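Local coordinates for trafficking protein particle complex subunit 3 (Naegleria fowleri, PDB 6AQ3) that carries covalently bound palmitic acid and probably acts in vesicle trafficking as a subunit of the TRAPP complex, at residues C[161-166]-C[180-185]. Numbering follows the deposited sequence.
Sequences RVECEY and RVRLKE
Arg182 reaches across from its strand to form a salt-bridge network with Glu163 and Glu165. Its CB lies 3.9 Å from the carbonyl O of Glu163, and CD passes near Glu165 OE2. A bend at chi3 (-72°) then turns the guanidinium so that NE and NH2 take Glu165 side-on, both on OE2; Arg182 NE, 2.9 Å from Glu165 OE2, uses the syn lone pair. CZ has Glu165 OE2 and Glu163 OE2 as its nearest partners. Arg182 NH2 also donates at 3.0 Å, using the anti lone pair of Glu163 OE2, and NH1 adds a weak bond to that oxygen. The two carboxylates thus share one positive group, which would be expected to ease their mutual repulsion. Strands 160-168 and 177-186 form an antiparallel hairpin in the four-stranded sheet of this TRAPP-component fold. On the other face, Val162 and Cys164 pack against helix 146-157, and Cys164 SG touches Val181 CG2 at 3.9 Å. The register shifts by one at a classic beta bulge, where Lys184 and Glu185 both face Arg161: Arg161 O accepts from Lys184 N (2.9 Å) and Glu185 N (3.3 Å). From within the bulge, Lys184 CB lies over one face of the Arg161 guanidinium, toward its rim, while Arg161 NE makes a salt bridge to Glu185 OE2 from above the carboxylate plane.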
# COMPACT_ATOMS: atom_id res chain seq x y z
N ARG C 161 -25.59 7.20 2.92
CA ARG C 161 -24.79 8.29 2.39
C ARG C 161 -24.25 9.08 3.57
O ARG C 161 -25.03 9.66 4.34
CB ARG C 161 -25.59 9.20 1.46
CG ARG C 161 -24.73 10.28 0.76
CD ARG C 161 -25.40 10.79 -0.50
NE ARG C 161 -26.63 11.52 -0.16
CZ ARG C 161 -26.70 12.77 0.28
NH1 ARG C 161 -25.58 13.47 0.46
NH2 ARG C 161 -27.88 13.32 0.56
N VAL C 162 -22.93 9.09 3.74
CA VAL C 162 -22.32 9.76 4.87
C VAL C 162 -21.29 10.76 4.37
O VAL C 162 -20.80 10.67 3.24
CB VAL C 162 -21.66 8.76 5.86
CG1 VAL C 162 -22.66 7.70 6.32
CG2 VAL C 162 -20.40 8.12 5.22
N GLU C 163 -20.98 11.72 5.23
CA GLU C 163 -19.83 12.60 5.07
C GLU C 163 -18.84 12.26 6.19
O GLU C 163 -19.23 12.07 7.35
CB GLU C 163 -20.25 14.07 5.13
CG GLU C 163 -20.86 14.57 3.81
CD GLU C 163 -21.44 15.97 3.92
OE1 GLU C 163 -22.30 16.33 3.09
OE2 GLU C 163 -21.09 16.71 4.86
N CYS C 164 -17.57 12.14 5.83
CA CYS C 164 -16.55 11.66 6.75
C CYS C 164 -15.27 12.45 6.52
O CYS C 164 -14.69 12.38 5.43
CB CYS C 164 -16.31 10.16 6.55
SG CYS C 164 -15.07 9.50 7.65
N GLU C 165 -14.83 13.20 7.54
CA GLU C 165 -13.67 14.08 7.40
C GLU C 165 -12.78 14.02 8.64
O GLU C 165 -13.24 13.74 9.75
CB GLU C 165 -14.07 15.53 7.14
CG GLU C 165 -14.94 16.15 8.24
CD GLU C 165 -16.44 15.92 8.01
OE1 GLU C 165 -16.82 15.52 6.88
OE2 GLU C 165 -17.25 16.15 8.95
N TYR C 166 -11.50 14.28 8.41
CA TYR C 166 -10.53 14.40 9.49
C TYR C 166 -10.74 15.72 10.23
O TYR C 166 -11.01 16.76 9.61
CB TYR C 166 -9.10 14.33 8.95
CG TYR C 166 -8.36 13.05 9.29
CD1 TYR C 166 -7.77 12.88 10.55
CD2 TYR C 166 -8.25 12.02 8.35
CE1 TYR C 166 -7.10 11.70 10.88
CE2 TYR C 166 -7.58 10.83 8.66
CZ TYR C 166 -7.00 10.68 9.91
OH TYR C 166 -6.34 9.52 10.20
N ARG C 180 -14.52 12.39 11.89
CA ARG C 180 -15.93 12.67 12.09
C ARG C 180 -16.74 11.93 11.03
O ARG C 180 -16.38 11.95 9.85
CB ARG C 180 -16.21 14.17 11.97
CG ARG C 180 -17.61 14.61 12.43
CD ARG C 180 -17.71 14.38 13.92
NE ARG C 180 -18.88 15.01 14.52
CZ ARG C 180 -19.24 14.84 15.78
NH1 ARG C 180 -18.52 14.08 16.59
NH2 ARG C 180 -20.33 15.45 16.24
N VAL C 181 -17.82 11.28 11.46
CA VAL C 181 -18.70 10.55 10.56
C VAL C 181 -20.11 11.07 10.77
O VAL C 181 -20.64 10.98 11.89
CB VAL C 181 -18.66 9.03 10.80
CG1 VAL C 181 -19.46 8.31 9.74
CG2 VAL C 181 -17.20 8.51 10.82
N ARG C 182 -20.73 11.60 9.71
CA ARG C 182 -22.07 12.20 9.76
C ARG C 182 -22.99 11.58 8.73
O ARG C 182 -22.63 11.45 7.55
CB ARG C 182 -21.98 13.72 9.56
CG ARG C 182 -21.16 14.37 10.67
CD ARG C 182 -21.01 15.88 10.55
NE ARG C 182 -20.10 16.25 9.47
CZ ARG C 182 -20.49 16.75 8.29
NH1 ARG C 182 -21.78 16.95 8.04
NH2 ARG C 182 -19.56 17.05 7.38
N LEU C 183 -24.18 11.17 9.17
CA LEU C 183 -25.19 10.60 8.28
C LEU C 183 -25.96 11.69 7.53
O LEU C 183 -26.52 12.61 8.15
CB LEU C 183 -26.17 9.74 9.07
CG LEU C 183 -27.37 9.27 8.25
CD1 LEU C 183 -26.90 8.19 7.29
CD2 LEU C 183 -28.51 8.75 9.13
N LYS C 184 -25.99 11.59 6.21
CA LYS C 184 -26.74 12.51 5.34
C LYS C 184 -28.10 11.95 4.95
O LYS C 184 -29.11 12.65 5.06
CB LYS C 184 -25.92 12.84 4.09
CG LYS C 184 -24.79 13.81 4.37
CD LYS C 184 -25.45 15.07 4.93
CE LYS C 184 -24.52 16.01 5.65
NZ LYS C 184 -25.32 17.20 6.07
N GLU C 185 -28.16 10.69 4.54
CA GLU C 185 -29.44 10.08 4.27
C GLU C 185 -29.26 8.58 4.16
O GLU C 185 -28.20 8.10 3.73
CB GLU C 185 -30.10 10.62 2.98
CG GLU C 185 -29.46 10.16 1.69
CD GLU C 185 -30.13 10.76 0.46
OE1 GLU C 185 -31.22 11.36 0.60
OE2 GLU C 185 -29.55 10.64 -0.63